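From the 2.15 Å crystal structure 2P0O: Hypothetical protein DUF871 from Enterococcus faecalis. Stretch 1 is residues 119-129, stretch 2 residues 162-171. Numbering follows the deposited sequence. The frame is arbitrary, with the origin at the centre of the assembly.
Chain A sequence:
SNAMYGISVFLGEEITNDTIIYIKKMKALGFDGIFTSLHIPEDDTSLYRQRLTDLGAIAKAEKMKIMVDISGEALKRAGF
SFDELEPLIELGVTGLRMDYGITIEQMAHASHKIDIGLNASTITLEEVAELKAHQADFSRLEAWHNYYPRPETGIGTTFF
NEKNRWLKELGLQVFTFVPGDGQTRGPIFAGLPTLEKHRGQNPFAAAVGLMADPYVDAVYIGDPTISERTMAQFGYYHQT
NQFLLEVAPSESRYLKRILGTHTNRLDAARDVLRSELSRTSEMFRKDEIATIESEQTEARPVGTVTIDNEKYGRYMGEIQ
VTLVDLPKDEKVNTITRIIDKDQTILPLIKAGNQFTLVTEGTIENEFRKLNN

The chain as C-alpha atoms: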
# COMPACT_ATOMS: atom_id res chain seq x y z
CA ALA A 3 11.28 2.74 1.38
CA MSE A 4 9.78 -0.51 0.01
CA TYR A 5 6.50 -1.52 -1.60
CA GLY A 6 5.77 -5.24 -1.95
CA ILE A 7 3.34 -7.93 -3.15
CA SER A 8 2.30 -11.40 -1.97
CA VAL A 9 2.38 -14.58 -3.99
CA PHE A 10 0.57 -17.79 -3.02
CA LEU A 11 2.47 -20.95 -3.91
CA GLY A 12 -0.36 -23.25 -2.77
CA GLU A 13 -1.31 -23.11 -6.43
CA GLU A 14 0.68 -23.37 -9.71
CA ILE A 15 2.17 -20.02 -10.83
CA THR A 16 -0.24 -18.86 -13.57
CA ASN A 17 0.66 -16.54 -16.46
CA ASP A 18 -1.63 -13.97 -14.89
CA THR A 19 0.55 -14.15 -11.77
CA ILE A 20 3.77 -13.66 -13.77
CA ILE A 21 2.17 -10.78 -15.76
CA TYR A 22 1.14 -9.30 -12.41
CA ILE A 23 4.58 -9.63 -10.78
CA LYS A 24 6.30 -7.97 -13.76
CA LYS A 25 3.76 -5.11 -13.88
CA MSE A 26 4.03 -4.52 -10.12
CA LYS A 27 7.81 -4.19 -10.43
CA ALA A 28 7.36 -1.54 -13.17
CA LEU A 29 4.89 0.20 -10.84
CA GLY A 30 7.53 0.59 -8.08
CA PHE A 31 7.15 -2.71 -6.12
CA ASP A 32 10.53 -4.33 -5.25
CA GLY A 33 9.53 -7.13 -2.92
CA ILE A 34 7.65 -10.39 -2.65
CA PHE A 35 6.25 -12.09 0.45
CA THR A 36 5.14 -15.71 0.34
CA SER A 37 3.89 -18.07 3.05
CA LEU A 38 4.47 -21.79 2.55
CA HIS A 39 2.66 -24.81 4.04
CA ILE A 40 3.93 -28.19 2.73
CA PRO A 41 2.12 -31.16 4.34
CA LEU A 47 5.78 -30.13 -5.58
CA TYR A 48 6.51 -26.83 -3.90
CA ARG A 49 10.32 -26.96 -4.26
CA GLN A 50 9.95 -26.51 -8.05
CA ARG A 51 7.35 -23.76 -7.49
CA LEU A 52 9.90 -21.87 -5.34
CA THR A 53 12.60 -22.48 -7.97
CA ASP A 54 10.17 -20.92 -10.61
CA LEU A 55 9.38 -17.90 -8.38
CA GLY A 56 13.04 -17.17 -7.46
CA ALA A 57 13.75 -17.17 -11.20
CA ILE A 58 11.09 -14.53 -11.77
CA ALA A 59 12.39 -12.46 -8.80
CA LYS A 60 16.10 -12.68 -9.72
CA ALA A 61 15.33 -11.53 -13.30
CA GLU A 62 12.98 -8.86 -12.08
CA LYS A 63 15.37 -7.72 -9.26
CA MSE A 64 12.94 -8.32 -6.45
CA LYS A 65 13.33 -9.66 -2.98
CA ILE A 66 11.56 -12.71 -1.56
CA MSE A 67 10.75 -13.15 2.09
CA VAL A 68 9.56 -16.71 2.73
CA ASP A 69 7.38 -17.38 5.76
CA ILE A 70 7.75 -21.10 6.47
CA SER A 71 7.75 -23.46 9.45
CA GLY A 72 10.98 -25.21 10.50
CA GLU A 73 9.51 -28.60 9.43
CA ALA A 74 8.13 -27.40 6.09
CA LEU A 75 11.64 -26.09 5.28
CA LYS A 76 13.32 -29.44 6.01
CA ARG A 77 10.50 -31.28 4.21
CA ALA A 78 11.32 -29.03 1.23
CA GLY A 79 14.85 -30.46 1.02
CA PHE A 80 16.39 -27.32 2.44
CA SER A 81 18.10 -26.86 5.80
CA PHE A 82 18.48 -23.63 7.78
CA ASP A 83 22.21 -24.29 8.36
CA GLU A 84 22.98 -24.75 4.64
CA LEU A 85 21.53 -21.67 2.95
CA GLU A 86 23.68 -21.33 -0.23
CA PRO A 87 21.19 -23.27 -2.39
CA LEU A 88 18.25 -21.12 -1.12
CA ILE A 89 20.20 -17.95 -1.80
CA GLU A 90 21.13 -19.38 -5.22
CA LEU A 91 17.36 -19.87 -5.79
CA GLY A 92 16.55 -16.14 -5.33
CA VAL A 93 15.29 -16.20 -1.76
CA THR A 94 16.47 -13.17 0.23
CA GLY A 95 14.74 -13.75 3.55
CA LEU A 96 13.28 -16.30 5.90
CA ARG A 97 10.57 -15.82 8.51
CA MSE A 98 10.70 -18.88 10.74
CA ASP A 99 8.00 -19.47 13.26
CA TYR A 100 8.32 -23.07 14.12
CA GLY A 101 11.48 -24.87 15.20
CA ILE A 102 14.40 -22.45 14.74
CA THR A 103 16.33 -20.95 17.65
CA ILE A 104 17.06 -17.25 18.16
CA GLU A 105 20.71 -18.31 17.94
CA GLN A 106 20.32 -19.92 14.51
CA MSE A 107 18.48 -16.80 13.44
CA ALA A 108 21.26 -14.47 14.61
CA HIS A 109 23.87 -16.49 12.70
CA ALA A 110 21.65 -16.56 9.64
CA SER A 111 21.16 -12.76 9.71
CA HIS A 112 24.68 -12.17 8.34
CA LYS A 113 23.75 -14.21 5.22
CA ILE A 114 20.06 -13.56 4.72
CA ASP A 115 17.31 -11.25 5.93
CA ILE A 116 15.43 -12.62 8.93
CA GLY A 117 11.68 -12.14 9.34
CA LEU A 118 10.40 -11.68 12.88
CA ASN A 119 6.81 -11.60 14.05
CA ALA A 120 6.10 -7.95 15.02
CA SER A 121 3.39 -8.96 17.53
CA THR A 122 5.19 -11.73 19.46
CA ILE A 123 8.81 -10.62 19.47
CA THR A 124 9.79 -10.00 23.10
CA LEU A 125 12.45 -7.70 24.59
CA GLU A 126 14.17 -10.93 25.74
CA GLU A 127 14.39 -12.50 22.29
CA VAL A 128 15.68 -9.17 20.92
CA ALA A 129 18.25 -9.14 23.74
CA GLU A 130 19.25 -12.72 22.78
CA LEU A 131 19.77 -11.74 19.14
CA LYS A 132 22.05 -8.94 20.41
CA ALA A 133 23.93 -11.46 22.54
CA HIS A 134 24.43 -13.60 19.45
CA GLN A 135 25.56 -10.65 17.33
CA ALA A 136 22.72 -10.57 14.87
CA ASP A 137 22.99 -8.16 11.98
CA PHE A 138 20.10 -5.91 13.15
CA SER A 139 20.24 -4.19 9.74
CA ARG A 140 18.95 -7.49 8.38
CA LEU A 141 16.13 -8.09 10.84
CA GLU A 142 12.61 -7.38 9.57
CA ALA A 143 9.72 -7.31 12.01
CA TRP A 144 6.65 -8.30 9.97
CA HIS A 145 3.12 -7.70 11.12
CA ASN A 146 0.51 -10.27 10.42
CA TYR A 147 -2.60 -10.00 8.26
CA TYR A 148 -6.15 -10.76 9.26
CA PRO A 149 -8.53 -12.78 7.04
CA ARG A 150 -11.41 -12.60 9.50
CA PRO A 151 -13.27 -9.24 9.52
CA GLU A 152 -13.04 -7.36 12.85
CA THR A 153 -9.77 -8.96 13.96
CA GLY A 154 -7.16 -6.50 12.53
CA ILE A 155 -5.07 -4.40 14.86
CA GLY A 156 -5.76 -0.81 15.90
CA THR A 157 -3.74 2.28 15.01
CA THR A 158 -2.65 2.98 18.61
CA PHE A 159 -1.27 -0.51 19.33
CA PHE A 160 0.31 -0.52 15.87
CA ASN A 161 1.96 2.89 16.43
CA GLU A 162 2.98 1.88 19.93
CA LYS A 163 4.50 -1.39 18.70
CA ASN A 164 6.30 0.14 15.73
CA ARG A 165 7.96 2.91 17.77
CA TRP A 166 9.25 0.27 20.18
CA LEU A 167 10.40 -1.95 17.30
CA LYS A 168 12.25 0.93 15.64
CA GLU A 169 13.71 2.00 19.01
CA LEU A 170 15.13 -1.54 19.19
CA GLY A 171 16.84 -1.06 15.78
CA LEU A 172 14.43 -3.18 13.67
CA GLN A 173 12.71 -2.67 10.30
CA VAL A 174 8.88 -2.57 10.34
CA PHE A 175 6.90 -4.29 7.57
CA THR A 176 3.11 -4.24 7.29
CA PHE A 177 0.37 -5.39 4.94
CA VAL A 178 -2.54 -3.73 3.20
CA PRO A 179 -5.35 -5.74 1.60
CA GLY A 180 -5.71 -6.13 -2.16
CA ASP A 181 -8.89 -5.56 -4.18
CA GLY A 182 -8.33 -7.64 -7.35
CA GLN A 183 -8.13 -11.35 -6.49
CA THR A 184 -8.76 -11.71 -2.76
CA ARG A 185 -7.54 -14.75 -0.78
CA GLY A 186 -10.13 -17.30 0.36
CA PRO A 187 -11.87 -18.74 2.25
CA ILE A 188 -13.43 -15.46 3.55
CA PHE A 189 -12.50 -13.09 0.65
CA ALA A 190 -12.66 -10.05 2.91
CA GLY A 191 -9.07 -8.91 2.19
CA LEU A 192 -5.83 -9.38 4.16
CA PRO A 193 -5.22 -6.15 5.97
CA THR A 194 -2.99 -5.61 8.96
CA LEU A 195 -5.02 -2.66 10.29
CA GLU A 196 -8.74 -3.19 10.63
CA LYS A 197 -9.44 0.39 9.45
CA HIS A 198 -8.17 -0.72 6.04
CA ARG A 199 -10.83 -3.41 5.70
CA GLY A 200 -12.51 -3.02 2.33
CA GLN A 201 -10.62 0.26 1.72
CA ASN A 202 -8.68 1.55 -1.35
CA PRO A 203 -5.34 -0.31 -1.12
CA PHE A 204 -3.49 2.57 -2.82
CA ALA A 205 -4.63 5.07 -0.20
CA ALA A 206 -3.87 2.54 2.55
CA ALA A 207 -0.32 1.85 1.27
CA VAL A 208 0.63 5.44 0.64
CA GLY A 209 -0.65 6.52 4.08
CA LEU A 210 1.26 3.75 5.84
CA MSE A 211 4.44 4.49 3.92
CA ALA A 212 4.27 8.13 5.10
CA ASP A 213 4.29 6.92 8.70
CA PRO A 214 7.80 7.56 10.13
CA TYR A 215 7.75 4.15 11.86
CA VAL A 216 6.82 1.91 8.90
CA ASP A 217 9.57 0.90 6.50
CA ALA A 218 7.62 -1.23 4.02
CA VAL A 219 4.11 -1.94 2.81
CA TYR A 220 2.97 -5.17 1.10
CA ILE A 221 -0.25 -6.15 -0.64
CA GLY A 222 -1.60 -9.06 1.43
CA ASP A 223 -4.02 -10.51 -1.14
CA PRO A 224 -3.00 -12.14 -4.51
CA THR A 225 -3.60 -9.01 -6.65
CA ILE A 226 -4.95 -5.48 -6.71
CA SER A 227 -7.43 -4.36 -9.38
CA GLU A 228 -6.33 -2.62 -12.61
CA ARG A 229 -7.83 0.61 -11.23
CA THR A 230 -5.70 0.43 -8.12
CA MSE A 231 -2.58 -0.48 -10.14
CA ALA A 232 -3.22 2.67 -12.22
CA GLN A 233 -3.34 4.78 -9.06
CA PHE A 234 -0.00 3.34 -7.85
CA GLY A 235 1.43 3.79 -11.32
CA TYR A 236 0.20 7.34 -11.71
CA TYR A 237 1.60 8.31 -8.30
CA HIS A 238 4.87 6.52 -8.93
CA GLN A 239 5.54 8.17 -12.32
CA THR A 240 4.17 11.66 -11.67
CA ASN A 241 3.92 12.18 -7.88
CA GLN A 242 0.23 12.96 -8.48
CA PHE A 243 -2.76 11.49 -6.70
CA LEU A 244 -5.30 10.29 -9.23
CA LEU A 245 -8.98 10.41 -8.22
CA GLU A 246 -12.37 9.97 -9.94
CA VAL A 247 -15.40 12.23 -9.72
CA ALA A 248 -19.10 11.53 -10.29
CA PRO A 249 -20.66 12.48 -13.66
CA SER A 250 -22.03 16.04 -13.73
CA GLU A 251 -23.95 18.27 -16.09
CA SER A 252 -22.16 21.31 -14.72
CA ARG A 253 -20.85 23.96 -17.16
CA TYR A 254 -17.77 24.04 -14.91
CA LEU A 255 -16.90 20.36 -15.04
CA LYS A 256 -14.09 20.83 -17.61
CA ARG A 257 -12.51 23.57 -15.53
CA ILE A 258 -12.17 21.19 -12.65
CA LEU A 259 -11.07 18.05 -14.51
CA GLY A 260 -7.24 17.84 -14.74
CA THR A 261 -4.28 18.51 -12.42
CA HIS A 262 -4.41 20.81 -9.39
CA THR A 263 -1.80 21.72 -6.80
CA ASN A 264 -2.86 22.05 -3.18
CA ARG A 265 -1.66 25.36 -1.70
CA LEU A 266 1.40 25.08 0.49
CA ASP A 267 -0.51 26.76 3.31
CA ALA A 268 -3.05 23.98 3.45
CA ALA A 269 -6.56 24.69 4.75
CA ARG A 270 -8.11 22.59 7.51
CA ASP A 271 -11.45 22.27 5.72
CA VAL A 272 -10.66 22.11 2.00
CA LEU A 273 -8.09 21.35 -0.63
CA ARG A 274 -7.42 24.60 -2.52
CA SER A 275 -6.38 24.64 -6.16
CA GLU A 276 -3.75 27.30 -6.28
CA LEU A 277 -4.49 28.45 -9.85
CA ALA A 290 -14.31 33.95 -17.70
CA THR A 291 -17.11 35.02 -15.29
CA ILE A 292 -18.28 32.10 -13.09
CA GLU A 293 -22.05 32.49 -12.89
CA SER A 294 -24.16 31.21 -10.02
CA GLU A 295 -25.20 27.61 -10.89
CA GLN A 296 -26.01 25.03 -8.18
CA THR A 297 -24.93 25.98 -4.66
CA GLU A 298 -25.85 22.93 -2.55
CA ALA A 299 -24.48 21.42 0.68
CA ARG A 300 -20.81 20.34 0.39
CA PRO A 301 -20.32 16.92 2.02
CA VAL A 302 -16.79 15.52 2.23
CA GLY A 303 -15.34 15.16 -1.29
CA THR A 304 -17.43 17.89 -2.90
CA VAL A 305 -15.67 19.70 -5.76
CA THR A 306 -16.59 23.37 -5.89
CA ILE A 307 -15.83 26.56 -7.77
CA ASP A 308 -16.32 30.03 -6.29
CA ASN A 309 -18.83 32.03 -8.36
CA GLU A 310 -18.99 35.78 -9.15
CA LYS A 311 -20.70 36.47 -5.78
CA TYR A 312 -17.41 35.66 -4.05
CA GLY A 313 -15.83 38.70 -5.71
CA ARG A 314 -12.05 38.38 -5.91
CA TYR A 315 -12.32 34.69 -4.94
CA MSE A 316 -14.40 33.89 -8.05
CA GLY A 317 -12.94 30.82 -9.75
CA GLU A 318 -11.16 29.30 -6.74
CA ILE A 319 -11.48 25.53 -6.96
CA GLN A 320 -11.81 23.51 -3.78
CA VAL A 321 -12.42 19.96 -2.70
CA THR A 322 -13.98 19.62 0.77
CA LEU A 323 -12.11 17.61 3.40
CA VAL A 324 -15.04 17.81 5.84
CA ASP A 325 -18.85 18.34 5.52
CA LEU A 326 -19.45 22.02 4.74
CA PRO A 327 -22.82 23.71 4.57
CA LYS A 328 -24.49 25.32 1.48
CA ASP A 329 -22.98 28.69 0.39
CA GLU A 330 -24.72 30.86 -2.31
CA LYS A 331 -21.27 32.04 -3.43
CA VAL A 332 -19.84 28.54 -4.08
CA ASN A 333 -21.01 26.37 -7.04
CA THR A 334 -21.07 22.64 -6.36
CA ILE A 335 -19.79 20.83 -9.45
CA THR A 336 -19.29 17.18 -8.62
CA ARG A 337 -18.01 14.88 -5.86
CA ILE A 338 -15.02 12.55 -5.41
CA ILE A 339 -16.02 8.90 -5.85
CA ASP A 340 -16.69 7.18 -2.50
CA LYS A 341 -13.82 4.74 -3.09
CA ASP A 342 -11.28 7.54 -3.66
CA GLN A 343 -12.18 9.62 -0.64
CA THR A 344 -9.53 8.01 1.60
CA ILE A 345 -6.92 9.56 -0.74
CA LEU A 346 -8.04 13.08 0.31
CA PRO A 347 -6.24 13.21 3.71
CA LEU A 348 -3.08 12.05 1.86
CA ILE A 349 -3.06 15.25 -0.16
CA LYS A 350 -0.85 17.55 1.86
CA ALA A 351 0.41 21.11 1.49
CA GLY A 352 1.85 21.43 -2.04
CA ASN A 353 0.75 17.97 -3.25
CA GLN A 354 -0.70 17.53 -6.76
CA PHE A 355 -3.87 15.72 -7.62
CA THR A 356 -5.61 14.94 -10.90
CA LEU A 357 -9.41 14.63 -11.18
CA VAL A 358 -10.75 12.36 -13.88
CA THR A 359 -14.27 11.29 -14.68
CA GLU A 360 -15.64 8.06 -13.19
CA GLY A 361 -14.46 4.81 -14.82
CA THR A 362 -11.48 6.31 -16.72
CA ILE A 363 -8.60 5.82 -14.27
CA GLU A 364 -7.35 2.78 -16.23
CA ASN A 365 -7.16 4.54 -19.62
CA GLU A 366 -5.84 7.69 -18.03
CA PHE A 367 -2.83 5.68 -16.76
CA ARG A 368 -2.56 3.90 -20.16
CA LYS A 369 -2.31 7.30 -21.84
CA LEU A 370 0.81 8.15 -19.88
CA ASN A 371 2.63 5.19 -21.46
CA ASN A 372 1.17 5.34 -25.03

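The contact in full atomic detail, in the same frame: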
# COMPACT_ATOMS: atom_id res chain seq x y z
N ASN A 119 8.22 -11.84 13.90
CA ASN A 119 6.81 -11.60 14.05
C ASN A 119 6.65 -10.35 14.92
O ASN A 119 6.96 -10.37 16.10
CB ASN A 119 6.14 -12.85 14.64
CG ASN A 119 4.63 -12.69 14.80
OD1 ASN A 119 4.11 -11.58 14.90
ND2 ASN A 119 3.92 -13.81 14.81
N ALA A 120 6.21 -9.25 14.33
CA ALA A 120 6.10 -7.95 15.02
C ALA A 120 5.32 -8.02 16.34
O ALA A 120 5.72 -7.38 17.32
CB ALA A 120 5.53 -6.89 14.09
N SER A 121 4.28 -8.85 16.38
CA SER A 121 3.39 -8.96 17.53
C SER A 121 3.89 -9.83 18.68
O SER A 121 3.46 -9.65 19.81
CB SER A 121 2.04 -9.53 17.09
OG SER A 121 1.58 -8.81 15.96
N THR A 122 4.76 -10.80 18.40
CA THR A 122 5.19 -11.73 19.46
C THR A 122 6.62 -11.52 19.90
O THR A 122 7.02 -12.06 20.94
CB THR A 122 5.09 -13.21 19.02
OG1 THR A 122 6.07 -13.47 17.99
CG2 THR A 122 3.67 -13.57 18.55
N ILE A 123 7.41 -10.79 19.11
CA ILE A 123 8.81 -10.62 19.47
C ILE A 123 8.87 -9.93 20.84
O ILE A 123 8.21 -8.91 21.06
CB ILE A 123 9.67 -9.90 18.37
CG1 ILE A 123 11.17 -9.97 18.69
CG2 ILE A 123 9.30 -8.44 18.21
CD1 ILE A 123 11.84 -11.33 18.45
N THR A 124 9.63 -10.53 21.75
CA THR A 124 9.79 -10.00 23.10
C THR A 124 11.12 -9.26 23.24
O THR A 124 12.05 -9.49 22.47
CB THR A 124 9.77 -11.12 24.18
OG1 THR A 124 10.96 -11.90 24.06
CG2 THR A 124 8.53 -12.02 24.03
N LEU A 125 11.20 -8.39 24.25
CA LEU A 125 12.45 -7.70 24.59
C LEU A 125 13.59 -8.67 24.91
O LEU A 125 14.77 -8.35 24.73
CB LEU A 125 12.23 -6.72 25.74
CG LEU A 125 13.11 -5.46 25.80
CD1 LEU A 125 12.32 -4.29 26.41
CD2 LEU A 125 14.45 -5.67 26.56
N GLU A 126 13.22 -9.87 25.37
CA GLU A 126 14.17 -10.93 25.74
C GLU A 126 14.81 -11.56 24.52
O GLU A 126 16.02 -11.73 24.45
CB GLU A 126 13.47 -12.02 26.55
CG GLU A 126 13.11 -11.65 27.98
CD GLU A 126 11.95 -10.65 28.07
OE1 GLU A 126 10.97 -10.77 27.28
OE2 GLU A 126 12.02 -9.76 28.94
N GLU A 127 13.96 -11.92 23.56
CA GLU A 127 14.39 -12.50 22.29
C GLU A 127 15.28 -11.52 21.52
O GLU A 127 16.29 -11.91 20.95
CB GLU A 127 13.18 -12.91 21.45
CG GLU A 127 12.35 -14.01 22.09
CD GLU A 127 11.00 -14.25 21.40
OE1 GLU A 127 10.30 -13.29 20.99
OE2 GLU A 127 10.63 -15.43 21.29
N VAL A 128 14.90 -10.24 21.53
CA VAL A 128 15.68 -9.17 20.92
C VAL A 128 17.03 -9.02 21.63
O VAL A 128 18.05 -8.79 20.99
CB VAL A 128 14.92 -7.81 20.92
CG1 VAL A 128 15.73 -6.74 20.22
CG2 VAL A 128 13.59 -7.94 20.25
N ALA A 129 17.03 -9.18 22.96
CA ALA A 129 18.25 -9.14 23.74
C ALA A 129 19.13 -10.38 23.46
O ALA A 129 20.37 -10.33 23.60
CB ALA A 129 17.92 -9.03 25.23
N GLU A 162 2.27 2.19 18.70
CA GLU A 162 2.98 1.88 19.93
C GLU A 162 4.03 0.80 19.68
O GLU A 162 5.18 0.95 20.09
CB GLU A 162 1.97 1.40 20.97
CG GLU A 162 2.48 1.31 22.38
CD GLU A 162 1.37 0.94 23.38
OE1 GLU A 162 0.77 -0.18 23.29
OE2 GLU A 162 1.08 1.78 24.26
N LYS A 163 3.62 -0.26 18.99
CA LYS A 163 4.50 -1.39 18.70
C LYS A 163 5.64 -0.96 17.79
O LYS A 163 6.80 -1.26 18.07
CB LYS A 163 3.67 -2.52 18.07
CG LYS A 163 4.41 -3.84 17.82
CD LYS A 163 4.97 -4.48 19.09
CE LYS A 163 3.92 -5.23 19.87
NZ LYS A 163 4.55 -5.69 21.13
N ASN A 164 5.32 -0.25 16.72
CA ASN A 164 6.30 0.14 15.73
C ASN A 164 7.40 1.05 16.30
O ASN A 164 8.58 0.88 15.97
CB ASN A 164 5.62 0.76 14.51
CG ASN A 164 4.71 -0.22 13.77
OD1 ASN A 164 4.78 -1.44 13.96
ND2 ASN A 164 3.82 0.32 12.94
N ARG A 165 7.00 2.00 17.14
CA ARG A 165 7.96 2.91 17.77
C ARG A 165 8.97 2.14 18.59
O ARG A 165 10.17 2.36 18.49
CB ARG A 165 7.23 3.92 18.65
CG ARG A 165 7.33 5.35 18.14
CD ARG A 165 6.68 6.42 19.07
NE ARG A 165 6.75 6.09 20.50
CZ ARG A 165 7.73 6.46 21.32
NH1 ARG A 165 8.76 7.17 20.87
NH2 ARG A 165 7.68 6.10 22.60
N TRP A 166 8.46 1.22 19.40
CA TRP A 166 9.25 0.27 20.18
C TRP A 166 10.18 -0.52 19.27
O TRP A 166 11.40 -0.52 19.47
CB TRP A 166 8.32 -0.66 20.95
CG TRP A 166 8.98 -1.73 21.77
CD1 TRP A 166 9.70 -1.55 22.94
CD2 TRP A 166 8.94 -3.15 21.54
NE1 TRP A 166 10.12 -2.77 23.43
CE2 TRP A 166 9.67 -3.76 22.60
CE3 TRP A 166 8.38 -3.96 20.55
CZ2 TRP A 166 9.84 -5.15 22.67
CZ3 TRP A 166 8.54 -5.33 20.63
CH2 TRP A 166 9.27 -5.91 21.68
N LEU A 167 9.61 -1.18 18.27
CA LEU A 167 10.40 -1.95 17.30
C LEU A 167 11.54 -1.13 16.72
O LEU A 167 12.68 -1.58 16.72
CB LEU A 167 9.52 -2.57 16.19
CG LEU A 167 8.50 -3.63 16.61
CD1 LEU A 167 7.43 -3.88 15.54
CD2 LEU A 167 9.15 -4.95 17.03
N LYS A 168 11.23 0.08 16.26
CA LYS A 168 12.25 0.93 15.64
C LYS A 168 13.30 1.39 16.66
O LYS A 168 14.48 1.56 16.33
CB LYS A 168 11.62 2.15 14.95
CG LYS A 168 10.63 1.83 13.81
CD LYS A 168 11.31 1.35 12.54
CE LYS A 168 11.98 2.50 11.81
NZ LYS A 168 13.07 2.01 10.92
N GLU A 169 12.85 1.60 17.90
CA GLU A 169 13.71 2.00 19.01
C GLU A 169 14.70 0.89 19.30
O GLU A 169 15.80 1.15 19.77
CB GLU A 169 12.86 2.26 20.25
CG GLU A 169 13.16 3.58 20.96
CD GLU A 169 11.88 4.41 21.16
OE1 GLU A 169 10.95 3.93 21.87
OE2 GLU A 169 11.81 5.52 20.58
N LEU A 170 14.28 -0.35 19.03
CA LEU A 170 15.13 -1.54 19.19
C LEU A 170 16.02 -1.82 17.98
O LEU A 170 16.69 -2.84 17.94
CB LEU A 170 14.28 -2.78 19.50
CG LEU A 170 13.48 -2.89 20.80
CD1 LEU A 170 12.73 -4.21 20.84
CD2 LEU A 170 14.35 -2.74 22.05
N GLY A 171 16.00 -0.92 16.99
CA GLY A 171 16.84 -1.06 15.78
C GLY A 171 16.27 -1.85 14.60
O GLY A 171 16.97 -2.04 13.60
O HOH W 1 6.08 -7.61 19.97

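What brings the two stretches together? Residues 162-169 are helical, and four side chains spaced along that helix and its end, Lys163, Trp166, Leu167 and Leu170, point toward the other stretch, as the three- and four-residue steps of a helix allow. Opposite them, a loop from Ala120 leads into a second helix at Leu125. The backbones keep their distance, with Ala120 CA 7.7 Å from Lys163 CA and Val128 CA 7.8 Å from Leu170 CA, so side chains fill the space between. No direct hydrogen bond crosses the contact.

How does Trp166 fit against a turn of backbone? Its chi1 is t and its chi2 is 70°, and the indole reaches the loop with its edge: Trp166 CH2 lies 3.2 Å from Ile123 O, and Trp166 CZ2 lies 3.9 Å from Leu125 N. The edge of an indole carries slightly positive C-H groups, which makes a carbonyl oxygen near the ring plane an agreeable neighbour. Leu125 adds apolar cover, its CB 4.2 Å from Trp166 CZ2.

Which aliphatic side chains close the rest of the contact? Leu167, with chi1 m and chi2 t, spreads its two methyls between two partners: CD1 is 3.8 Å from Ala120 CB, and CD2 is 3.7 Å from Ile123 CG2. Ile123 is t at chi1 and p at chi2; this leaves CG2 facing the helix, also 4.0 Å from Trp166 CZ3, while the CG1-CD1 arm leads away. Farther along, Val128 in the t rotamer places CG2 3.9 Å from CD1 of Leu170, itself m, t. These pairings are apolar and rest on close packing.

Where does the charge of Lys163 go? The chain leaves the helix with chi1 t, bends through chi2 and chi3, both p, and ends with chi4 t. The bends lay the Lys163 methylenes beside the loop, with Lys163 CD 3.5 Å from Ala120 O, and bring Lys163 NZ within 2.7 Å of a water oxygen. That water accepts from Lys163 NZ and donates to Ala120 O and Ile123 O, each 2.7 Å from the water oxygen. The ammonium thus serves two loop carbonyls through one bridge.

What holds the loop in shape for this? Thr124, chi1 p, caps the second helix: its OG1 accepts from Glu127 N at 3.0 Å and, weakly, from Glu126 N at 3.3 Å. Glu127 returns the favour, its OE1 accepting from Thr124 N at 2.9 Å. Earlier, Asn119 OD1 accepts from Ser121 N at 3.1 Å.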